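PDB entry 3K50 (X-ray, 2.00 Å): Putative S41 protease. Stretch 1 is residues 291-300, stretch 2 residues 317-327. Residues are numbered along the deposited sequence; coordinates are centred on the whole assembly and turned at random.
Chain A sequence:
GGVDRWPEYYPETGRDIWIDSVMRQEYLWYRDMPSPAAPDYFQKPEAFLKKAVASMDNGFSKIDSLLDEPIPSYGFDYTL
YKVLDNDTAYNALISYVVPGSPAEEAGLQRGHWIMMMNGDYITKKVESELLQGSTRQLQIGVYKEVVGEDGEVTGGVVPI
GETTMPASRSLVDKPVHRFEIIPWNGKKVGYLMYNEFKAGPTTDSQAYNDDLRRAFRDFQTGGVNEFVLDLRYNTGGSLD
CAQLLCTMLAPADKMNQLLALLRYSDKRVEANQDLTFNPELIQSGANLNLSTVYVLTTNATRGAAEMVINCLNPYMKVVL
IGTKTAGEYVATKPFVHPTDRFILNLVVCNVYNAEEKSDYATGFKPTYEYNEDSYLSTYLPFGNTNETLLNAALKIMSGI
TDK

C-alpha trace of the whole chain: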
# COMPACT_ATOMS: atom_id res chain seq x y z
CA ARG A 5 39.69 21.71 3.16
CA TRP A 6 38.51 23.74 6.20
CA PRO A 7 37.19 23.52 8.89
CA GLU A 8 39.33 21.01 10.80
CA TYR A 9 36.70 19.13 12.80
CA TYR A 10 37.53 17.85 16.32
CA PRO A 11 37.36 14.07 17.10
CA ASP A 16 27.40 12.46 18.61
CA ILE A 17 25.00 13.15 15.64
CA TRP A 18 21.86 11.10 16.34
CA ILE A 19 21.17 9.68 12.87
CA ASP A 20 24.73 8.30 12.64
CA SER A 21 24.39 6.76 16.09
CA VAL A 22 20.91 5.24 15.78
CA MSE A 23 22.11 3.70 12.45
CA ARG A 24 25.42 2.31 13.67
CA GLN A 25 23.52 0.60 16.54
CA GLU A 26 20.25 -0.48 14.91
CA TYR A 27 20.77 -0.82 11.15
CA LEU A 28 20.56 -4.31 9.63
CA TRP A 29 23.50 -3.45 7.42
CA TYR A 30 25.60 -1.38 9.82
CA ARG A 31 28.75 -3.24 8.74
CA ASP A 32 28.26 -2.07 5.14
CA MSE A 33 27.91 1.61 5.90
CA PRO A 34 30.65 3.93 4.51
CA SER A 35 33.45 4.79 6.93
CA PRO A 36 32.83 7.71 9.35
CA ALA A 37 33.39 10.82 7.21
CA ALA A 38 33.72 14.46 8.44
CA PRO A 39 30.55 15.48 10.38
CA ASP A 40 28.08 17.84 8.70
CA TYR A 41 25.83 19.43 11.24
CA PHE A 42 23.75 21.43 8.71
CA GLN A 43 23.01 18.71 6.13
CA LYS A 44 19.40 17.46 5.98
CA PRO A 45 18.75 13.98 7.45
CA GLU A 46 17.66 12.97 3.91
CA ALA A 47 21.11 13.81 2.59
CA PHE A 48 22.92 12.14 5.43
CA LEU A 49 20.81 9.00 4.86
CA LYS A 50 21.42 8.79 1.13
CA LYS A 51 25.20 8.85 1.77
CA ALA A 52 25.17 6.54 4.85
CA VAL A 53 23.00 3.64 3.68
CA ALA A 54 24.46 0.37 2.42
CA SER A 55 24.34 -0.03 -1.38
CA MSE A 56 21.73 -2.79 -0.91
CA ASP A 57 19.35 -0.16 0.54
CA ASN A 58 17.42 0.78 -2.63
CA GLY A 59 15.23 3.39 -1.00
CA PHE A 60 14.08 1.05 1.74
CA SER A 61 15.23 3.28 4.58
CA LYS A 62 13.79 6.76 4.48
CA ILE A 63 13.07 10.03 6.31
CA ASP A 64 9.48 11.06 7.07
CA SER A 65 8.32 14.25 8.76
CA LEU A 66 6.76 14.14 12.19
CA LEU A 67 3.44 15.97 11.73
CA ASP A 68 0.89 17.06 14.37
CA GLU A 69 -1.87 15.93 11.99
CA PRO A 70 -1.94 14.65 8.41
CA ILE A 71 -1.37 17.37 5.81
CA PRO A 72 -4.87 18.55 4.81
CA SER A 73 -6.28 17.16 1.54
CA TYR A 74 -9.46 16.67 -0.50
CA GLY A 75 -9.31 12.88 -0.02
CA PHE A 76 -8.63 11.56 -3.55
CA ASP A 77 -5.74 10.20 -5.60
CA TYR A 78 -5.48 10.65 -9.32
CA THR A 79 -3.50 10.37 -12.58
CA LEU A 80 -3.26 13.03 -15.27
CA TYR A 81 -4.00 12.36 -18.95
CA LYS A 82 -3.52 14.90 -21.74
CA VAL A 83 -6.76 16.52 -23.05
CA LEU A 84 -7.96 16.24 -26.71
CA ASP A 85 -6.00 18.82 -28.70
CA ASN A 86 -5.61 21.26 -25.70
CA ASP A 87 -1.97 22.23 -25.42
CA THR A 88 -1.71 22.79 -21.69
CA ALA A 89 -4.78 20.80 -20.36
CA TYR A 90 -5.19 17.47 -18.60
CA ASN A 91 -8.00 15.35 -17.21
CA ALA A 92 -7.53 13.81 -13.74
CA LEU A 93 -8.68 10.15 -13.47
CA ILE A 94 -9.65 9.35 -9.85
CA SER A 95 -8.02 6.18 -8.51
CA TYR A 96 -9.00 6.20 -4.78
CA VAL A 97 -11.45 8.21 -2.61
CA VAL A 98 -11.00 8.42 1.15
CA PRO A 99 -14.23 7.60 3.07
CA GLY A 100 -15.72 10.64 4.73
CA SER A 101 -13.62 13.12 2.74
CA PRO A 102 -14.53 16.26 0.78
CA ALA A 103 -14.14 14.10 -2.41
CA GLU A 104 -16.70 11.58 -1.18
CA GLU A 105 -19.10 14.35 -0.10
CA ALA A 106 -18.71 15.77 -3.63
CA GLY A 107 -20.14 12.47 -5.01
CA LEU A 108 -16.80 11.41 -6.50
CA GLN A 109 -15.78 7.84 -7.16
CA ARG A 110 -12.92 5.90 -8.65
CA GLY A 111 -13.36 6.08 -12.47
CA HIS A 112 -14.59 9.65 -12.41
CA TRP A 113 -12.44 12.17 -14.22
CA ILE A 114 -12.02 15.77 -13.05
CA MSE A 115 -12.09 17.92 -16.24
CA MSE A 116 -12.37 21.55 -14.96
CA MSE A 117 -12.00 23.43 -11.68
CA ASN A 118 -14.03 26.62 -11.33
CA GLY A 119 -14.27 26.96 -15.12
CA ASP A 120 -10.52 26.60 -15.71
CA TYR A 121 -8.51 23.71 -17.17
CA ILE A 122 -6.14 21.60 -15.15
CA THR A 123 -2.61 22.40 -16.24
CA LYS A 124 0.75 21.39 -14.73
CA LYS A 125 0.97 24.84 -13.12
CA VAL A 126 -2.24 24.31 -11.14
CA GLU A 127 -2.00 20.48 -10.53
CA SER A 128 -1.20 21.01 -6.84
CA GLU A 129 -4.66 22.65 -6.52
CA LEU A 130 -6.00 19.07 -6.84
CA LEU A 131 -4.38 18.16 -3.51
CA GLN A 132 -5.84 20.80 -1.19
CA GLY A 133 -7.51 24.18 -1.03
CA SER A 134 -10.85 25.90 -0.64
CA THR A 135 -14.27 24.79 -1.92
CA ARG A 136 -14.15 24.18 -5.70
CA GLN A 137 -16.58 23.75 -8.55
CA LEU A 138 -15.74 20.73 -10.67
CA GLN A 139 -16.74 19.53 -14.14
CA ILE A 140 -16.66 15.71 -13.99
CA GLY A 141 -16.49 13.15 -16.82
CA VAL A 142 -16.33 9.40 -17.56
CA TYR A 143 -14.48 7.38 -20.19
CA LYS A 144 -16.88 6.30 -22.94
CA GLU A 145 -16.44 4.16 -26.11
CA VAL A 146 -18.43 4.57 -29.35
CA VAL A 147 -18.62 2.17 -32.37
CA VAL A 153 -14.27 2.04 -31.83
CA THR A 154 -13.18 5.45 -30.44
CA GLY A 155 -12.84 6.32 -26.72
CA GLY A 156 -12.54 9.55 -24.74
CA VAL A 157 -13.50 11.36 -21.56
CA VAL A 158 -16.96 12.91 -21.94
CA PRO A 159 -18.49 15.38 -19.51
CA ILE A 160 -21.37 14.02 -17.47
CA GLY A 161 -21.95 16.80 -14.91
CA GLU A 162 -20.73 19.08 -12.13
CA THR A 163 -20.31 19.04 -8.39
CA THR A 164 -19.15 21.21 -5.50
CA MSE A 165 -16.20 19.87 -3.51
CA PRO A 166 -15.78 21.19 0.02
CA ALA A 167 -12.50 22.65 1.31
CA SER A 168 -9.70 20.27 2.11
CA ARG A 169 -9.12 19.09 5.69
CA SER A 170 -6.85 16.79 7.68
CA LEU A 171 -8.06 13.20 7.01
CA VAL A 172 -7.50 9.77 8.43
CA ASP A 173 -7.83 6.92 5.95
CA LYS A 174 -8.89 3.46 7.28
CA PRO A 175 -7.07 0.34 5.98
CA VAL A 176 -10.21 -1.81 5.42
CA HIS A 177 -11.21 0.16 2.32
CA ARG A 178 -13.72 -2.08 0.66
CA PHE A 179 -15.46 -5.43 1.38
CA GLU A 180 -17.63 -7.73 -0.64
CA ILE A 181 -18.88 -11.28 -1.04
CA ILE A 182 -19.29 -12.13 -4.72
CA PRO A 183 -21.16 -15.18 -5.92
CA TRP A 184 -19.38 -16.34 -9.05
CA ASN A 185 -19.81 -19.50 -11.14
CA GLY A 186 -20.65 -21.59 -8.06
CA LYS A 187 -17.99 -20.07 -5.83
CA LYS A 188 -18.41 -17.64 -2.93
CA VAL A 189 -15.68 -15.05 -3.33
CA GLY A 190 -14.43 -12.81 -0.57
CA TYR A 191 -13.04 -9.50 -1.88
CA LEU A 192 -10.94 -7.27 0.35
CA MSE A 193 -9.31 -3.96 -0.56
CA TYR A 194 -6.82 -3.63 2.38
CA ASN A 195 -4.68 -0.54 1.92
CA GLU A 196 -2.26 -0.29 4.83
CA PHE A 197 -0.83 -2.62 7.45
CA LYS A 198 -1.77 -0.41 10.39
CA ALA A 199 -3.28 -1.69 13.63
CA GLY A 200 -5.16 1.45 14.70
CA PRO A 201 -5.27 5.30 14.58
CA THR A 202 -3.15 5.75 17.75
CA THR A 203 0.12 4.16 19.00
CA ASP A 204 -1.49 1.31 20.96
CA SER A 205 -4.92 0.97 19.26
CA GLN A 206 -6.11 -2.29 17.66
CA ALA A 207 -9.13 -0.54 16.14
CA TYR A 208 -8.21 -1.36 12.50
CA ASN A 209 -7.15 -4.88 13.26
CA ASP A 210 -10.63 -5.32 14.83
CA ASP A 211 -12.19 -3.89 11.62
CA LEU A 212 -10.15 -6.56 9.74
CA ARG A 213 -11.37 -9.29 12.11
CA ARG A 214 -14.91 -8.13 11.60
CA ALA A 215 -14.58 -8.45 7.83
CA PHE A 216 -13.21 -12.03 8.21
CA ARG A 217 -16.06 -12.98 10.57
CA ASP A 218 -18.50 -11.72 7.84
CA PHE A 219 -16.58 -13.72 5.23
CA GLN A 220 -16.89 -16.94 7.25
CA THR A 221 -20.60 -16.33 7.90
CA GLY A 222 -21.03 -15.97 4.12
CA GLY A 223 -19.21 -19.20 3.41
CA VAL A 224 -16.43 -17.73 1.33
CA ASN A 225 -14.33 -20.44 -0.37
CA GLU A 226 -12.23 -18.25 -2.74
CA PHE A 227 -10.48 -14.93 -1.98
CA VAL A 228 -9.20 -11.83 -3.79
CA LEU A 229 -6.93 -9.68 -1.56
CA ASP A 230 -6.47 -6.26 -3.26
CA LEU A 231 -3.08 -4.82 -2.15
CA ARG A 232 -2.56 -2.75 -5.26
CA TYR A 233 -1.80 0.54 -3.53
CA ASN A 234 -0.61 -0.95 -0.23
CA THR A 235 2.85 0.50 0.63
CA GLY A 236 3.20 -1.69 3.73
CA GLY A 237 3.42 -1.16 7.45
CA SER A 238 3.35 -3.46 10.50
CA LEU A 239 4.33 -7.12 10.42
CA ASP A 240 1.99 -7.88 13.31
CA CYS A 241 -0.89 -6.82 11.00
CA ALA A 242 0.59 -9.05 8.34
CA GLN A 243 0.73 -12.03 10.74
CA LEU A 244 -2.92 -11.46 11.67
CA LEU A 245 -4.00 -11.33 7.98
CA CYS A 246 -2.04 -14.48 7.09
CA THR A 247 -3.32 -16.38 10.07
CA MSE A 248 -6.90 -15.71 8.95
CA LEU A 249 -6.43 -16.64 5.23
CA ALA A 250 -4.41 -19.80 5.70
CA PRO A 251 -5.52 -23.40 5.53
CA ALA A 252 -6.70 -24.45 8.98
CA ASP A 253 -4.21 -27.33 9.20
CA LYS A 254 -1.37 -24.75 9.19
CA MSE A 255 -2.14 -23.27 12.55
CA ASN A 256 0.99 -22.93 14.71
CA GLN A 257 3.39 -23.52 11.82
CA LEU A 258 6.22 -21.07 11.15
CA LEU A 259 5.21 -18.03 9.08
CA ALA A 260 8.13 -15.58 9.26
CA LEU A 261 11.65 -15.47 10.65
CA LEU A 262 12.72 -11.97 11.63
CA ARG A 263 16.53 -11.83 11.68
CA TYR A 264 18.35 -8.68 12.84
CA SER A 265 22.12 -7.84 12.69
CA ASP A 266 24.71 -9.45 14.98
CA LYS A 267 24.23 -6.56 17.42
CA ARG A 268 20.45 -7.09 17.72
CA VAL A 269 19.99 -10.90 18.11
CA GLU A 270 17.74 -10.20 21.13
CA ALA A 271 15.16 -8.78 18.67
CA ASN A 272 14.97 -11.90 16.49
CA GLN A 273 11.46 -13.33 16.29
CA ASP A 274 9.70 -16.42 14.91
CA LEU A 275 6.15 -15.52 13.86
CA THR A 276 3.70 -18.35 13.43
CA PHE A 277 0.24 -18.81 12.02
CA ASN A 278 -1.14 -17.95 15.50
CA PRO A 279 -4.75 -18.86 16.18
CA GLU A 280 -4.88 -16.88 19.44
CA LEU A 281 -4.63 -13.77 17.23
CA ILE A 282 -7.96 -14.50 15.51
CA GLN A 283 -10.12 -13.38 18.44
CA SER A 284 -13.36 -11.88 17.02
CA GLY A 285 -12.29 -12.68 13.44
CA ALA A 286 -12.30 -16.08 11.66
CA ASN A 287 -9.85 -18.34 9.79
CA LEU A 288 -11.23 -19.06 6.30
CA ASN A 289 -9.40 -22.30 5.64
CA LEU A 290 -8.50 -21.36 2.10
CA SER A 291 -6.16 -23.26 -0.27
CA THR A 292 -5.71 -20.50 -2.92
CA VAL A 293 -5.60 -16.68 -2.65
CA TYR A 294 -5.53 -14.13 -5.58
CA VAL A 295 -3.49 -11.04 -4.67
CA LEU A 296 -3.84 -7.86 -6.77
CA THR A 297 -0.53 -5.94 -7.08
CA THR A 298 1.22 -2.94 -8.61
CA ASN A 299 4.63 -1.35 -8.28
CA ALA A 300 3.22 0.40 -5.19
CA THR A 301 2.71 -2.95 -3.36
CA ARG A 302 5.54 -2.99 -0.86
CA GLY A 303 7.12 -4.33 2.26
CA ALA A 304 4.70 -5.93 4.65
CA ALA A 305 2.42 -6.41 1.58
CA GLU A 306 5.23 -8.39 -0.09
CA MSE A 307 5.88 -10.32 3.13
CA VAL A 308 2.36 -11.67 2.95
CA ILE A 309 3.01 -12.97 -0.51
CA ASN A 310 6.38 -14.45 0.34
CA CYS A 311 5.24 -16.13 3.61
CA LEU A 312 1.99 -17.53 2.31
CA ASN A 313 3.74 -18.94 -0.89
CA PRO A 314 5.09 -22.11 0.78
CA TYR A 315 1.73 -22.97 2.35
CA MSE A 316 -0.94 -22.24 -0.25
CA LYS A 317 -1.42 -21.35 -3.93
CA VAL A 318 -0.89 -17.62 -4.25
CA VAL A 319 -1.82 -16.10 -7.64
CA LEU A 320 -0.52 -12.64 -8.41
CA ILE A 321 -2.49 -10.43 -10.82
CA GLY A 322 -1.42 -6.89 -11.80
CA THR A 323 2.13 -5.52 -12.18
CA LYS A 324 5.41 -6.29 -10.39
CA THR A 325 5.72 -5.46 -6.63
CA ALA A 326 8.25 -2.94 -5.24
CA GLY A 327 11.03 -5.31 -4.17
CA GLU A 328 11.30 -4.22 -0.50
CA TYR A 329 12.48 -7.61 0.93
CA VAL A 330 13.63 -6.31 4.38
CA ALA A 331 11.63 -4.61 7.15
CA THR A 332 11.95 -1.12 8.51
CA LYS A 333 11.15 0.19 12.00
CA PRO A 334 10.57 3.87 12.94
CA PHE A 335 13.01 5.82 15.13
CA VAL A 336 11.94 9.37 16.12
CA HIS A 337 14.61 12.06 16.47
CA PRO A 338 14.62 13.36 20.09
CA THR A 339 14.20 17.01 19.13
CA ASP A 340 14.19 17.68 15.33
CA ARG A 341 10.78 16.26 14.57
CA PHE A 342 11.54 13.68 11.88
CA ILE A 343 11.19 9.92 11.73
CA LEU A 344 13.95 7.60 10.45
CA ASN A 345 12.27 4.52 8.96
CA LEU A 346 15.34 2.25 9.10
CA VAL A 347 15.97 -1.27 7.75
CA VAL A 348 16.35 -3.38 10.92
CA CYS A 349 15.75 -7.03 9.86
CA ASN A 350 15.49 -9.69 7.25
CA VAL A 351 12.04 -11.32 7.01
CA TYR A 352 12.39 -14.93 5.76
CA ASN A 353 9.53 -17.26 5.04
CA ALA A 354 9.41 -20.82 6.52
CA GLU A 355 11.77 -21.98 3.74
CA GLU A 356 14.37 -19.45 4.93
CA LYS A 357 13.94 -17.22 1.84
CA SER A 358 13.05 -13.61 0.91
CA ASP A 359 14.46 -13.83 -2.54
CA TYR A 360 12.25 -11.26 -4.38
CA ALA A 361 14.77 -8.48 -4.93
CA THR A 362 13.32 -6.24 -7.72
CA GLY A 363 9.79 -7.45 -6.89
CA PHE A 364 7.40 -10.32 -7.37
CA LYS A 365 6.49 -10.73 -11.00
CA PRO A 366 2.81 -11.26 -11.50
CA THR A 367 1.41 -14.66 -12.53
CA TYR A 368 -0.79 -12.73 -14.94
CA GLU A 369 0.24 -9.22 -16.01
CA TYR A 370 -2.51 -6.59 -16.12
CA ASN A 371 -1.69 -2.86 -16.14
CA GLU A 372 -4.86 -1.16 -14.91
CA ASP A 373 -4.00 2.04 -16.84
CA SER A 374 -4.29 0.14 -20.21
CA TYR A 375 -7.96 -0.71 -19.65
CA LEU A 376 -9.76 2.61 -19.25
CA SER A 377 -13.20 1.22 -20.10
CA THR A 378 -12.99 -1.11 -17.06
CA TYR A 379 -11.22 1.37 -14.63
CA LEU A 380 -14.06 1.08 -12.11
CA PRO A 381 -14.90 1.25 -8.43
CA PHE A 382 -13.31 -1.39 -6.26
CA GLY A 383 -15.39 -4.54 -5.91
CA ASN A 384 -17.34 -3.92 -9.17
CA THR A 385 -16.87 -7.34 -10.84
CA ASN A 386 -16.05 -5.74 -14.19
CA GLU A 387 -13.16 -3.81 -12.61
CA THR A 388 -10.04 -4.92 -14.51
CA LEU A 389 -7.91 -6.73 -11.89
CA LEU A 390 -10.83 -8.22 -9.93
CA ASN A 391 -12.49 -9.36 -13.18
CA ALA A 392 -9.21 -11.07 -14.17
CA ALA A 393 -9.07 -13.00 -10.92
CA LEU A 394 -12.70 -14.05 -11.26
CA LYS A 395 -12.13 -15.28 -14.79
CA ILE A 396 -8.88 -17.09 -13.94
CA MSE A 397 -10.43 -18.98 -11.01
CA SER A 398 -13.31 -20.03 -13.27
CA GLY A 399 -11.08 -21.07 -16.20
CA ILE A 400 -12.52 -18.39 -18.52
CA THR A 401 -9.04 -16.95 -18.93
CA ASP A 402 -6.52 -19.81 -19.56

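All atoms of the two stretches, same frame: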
# COMPACT_ATOMS: atom_id res chain seq x y z
N SER A 291 -7.30 -22.55 0.37
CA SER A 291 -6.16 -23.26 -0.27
C SER A 291 -5.45 -22.42 -1.37
O SER A 291 -4.32 -22.70 -1.74
CB SER A 291 -6.70 -24.58 -0.87
OG SER A 291 -7.75 -24.30 -1.84
N THR A 292 -6.15 -21.41 -1.88
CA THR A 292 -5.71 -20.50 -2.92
C THR A 292 -6.14 -19.07 -2.54
O THR A 292 -7.20 -18.88 -1.94
CB THR A 292 -6.36 -20.85 -4.27
OG1 THR A 292 -6.07 -22.20 -4.60
CG2 THR A 292 -5.84 -19.93 -5.41
N VAL A 293 -5.29 -18.10 -2.85
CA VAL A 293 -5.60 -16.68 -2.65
C VAL A 293 -5.10 -15.93 -3.92
O VAL A 293 -4.08 -16.28 -4.46
CB VAL A 293 -5.06 -16.10 -1.33
CG1 VAL A 293 -3.50 -16.22 -1.25
CG2 VAL A 293 -5.50 -14.68 -1.17
N TYR A 294 -5.90 -15.01 -4.44
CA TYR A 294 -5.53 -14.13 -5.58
C TYR A 294 -5.21 -12.78 -4.92
O TYR A 294 -6.01 -12.24 -4.12
CB TYR A 294 -6.65 -14.02 -6.62
CG TYR A 294 -6.99 -15.36 -7.23
CD1 TYR A 294 -7.79 -16.26 -6.55
CD2 TYR A 294 -6.46 -15.76 -8.46
CE1 TYR A 294 -8.09 -17.52 -7.10
CE2 TYR A 294 -6.73 -17.02 -8.99
CZ TYR A 294 -7.52 -17.90 -8.29
OH TYR A 294 -7.81 -19.15 -8.78
N VAL A 295 -4.01 -12.28 -5.22
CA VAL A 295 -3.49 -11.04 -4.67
C VAL A 295 -3.26 -10.07 -5.83
O VAL A 295 -2.60 -10.40 -6.82
CB VAL A 295 -2.20 -11.28 -3.85
CG1 VAL A 295 -1.65 -9.93 -3.26
CG2 VAL A 295 -2.47 -12.27 -2.70
N LEU A 296 -3.96 -8.93 -5.76
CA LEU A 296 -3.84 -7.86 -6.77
C LEU A 296 -2.72 -6.88 -6.40
O LEU A 296 -2.72 -6.32 -5.30
CB LEU A 296 -5.18 -7.15 -6.92
CG LEU A 296 -6.43 -8.02 -7.06
CD1 LEU A 296 -7.70 -7.19 -7.33
CD2 LEU A 296 -6.24 -9.06 -8.17
N THR A 297 -1.79 -6.69 -7.33
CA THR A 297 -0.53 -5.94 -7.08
C THR A 297 -0.18 -4.89 -8.11
O THR A 297 -0.67 -4.94 -9.21
CB THR A 297 0.69 -6.97 -7.03
OG1 THR A 297 0.88 -7.61 -8.30
CG2 THR A 297 0.46 -8.04 -5.99
N THR A 298 0.60 -3.88 -7.69
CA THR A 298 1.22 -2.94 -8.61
C THR A 298 2.60 -2.66 -8.05
O THR A 298 3.00 -3.23 -7.01
CB THR A 298 0.46 -1.60 -8.80
OG1 THR A 298 0.49 -0.83 -7.59
CG2 THR A 298 -1.00 -1.83 -9.31
N ASN A 299 3.34 -1.81 -8.75
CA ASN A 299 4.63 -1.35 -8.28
C ASN A 299 4.51 -0.69 -6.90
O ASN A 299 5.49 -0.60 -6.20
CB ASN A 299 5.28 -0.34 -9.23
CG ASN A 299 5.64 -0.90 -10.63
OD1 ASN A 299 6.05 -0.08 -11.46
ND2 ASN A 299 5.50 -2.23 -10.92
N ALA A 300 3.35 -0.17 -6.51
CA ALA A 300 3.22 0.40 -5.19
C ALA A 300 3.20 -0.62 -4.06
O ALA A 300 3.41 -0.25 -2.92
CB ALA A 300 1.92 1.26 -5.10
N LYS A 317 -1.54 -21.85 -2.57
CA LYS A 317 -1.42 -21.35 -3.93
C LYS A 317 -1.77 -19.87 -3.92
O LYS A 317 -2.92 -19.44 -3.56
CB LYS A 317 -2.36 -22.13 -4.90
CG LYS A 317 -2.21 -21.69 -6.39
CD LYS A 317 -3.17 -22.53 -7.30
CE LYS A 317 -3.18 -22.11 -8.77
NZ LYS A 317 -4.42 -22.68 -9.44
N VAL A 318 -0.78 -19.07 -4.26
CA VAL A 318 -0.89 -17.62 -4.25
C VAL A 318 -0.81 -17.19 -5.73
O VAL A 318 0.16 -17.49 -6.39
CB VAL A 318 0.26 -16.98 -3.45
CG1 VAL A 318 0.15 -15.46 -3.48
CG2 VAL A 318 0.25 -17.45 -2.04
N VAL A 319 -1.83 -16.50 -6.25
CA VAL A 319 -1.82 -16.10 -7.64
C VAL A 319 -1.77 -14.61 -7.65
O VAL A 319 -2.62 -13.98 -7.08
CB VAL A 319 -3.11 -16.59 -8.37
CG1 VAL A 319 -3.24 -15.96 -9.75
CG2 VAL A 319 -3.21 -18.18 -8.40
N LEU A 320 -0.77 -14.05 -8.32
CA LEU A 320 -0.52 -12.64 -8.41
C LEU A 320 -1.01 -12.10 -9.74
O LEU A 320 -0.64 -12.61 -10.76
CB LEU A 320 0.96 -12.34 -8.24
CG LEU A 320 1.62 -12.82 -6.94
CD1 LEU A 320 3.09 -12.40 -6.95
CD2 LEU A 320 0.86 -12.30 -5.70
N ILE A 321 -1.87 -11.07 -9.66
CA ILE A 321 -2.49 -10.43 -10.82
C ILE A 321 -2.25 -8.94 -10.75
O ILE A 321 -2.50 -8.33 -9.73
CB ILE A 321 -4.01 -10.72 -10.84
CG1 ILE A 321 -4.28 -12.20 -11.13
CG2 ILE A 321 -4.76 -9.88 -11.96
CD1 ILE A 321 -5.73 -12.60 -10.87
N GLY A 322 -1.69 -8.35 -11.81
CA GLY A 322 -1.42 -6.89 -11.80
C GLY A 322 -0.05 -6.63 -12.39
O GLY A 322 0.24 -7.18 -13.43
N THR A 323 0.79 -5.84 -11.70
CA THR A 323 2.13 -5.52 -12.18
C THR A 323 3.11 -5.86 -11.07
O THR A 323 2.71 -6.08 -9.94
CB THR A 323 2.26 -4.07 -12.67
OG1 THR A 323 1.83 -3.14 -11.67
CG2 THR A 323 1.45 -3.83 -14.01
N LYS A 324 4.39 -5.88 -11.37
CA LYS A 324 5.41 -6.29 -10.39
C LYS A 324 5.40 -5.46 -9.10
O LYS A 324 5.15 -4.23 -9.14
CB LYS A 324 6.77 -6.29 -11.14
CG LYS A 324 7.90 -6.76 -10.33
CD LYS A 324 9.01 -7.51 -11.09
CE LYS A 324 10.17 -6.71 -11.62
NZ LYS A 324 11.46 -7.58 -11.40
N THR A 325 5.65 -6.11 -7.96
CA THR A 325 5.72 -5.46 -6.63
C THR A 325 7.02 -4.66 -6.51
O THR A 325 7.85 -4.71 -7.37
CB THR A 325 5.56 -6.46 -5.45
OG1 THR A 325 6.67 -7.37 -5.40
CG2 THR A 325 4.25 -7.20 -5.59
N ALA A 326 7.17 -3.92 -5.41
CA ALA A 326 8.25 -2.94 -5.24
C ALA A 326 9.65 -3.52 -5.03
O ALA A 326 10.65 -2.90 -5.38
CB ALA A 326 7.95 -2.03 -4.07
N GLY A 327 9.71 -4.69 -4.45
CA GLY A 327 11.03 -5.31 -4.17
C GLY A 327 11.61 -4.99 -2.78
O GLY A 327 12.81 -5.17 -2.54
O HOH W 1 -5.97 -20.56 -10.60
O HOH W 2 2.49 -0.39 -11.75

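Residues 292-297 and 317-322 form neighbouring parallel β-strands, their axes inclined by 30° and 4.7 Å apart at closest approach. The ladder alternates evenly: Lys317 N donates to Ser291 O (3.0 Å), Val293 N to Lys317 O (2.8 Å), Val319 N to Val293 O (2.9 Å), Val295 N to Val319 O (2.9 Å), Ile321 N to Val295 O (3.0 Å) and Thr297 N to Ile321 O (3.0 Å). Thr323 N to Thr297 O (3.0 Å) carries it just past the second strand. Gly322, at phi/psi 137/-131, suits its place because a β-carbon there would collide with Thr297 O.

Side chains pair by sheet face. On one, the buried Tyr294 ring lies obliquely against Val319 (CD2 to CB, 3.5 Å) and Ile321 (CD2 to CD1, 4.0 Å), while Leu296 CD2 reaches Ile321 CB at 3.9 Å. A water joins the polar ends of Tyr294 and the extended, exposed Lys317, 2.9 Å from both Tyr294 OH and Lys317 NZ. On the other face, Val293 CG1 meets Val318 CG2 (4.0 Å) and Val295 CB meets Leu320 CD2 (3.7 Å), branched aliphatic groups packing against one another over that face of the sheet.

At the end of the ladder Thr297 OG1 donates to Thr323 O (2.9 Å), and just beyond it Asn299 ND2 donates to Lys324 O (2.7 Å). Altogether 867 Å² is buried.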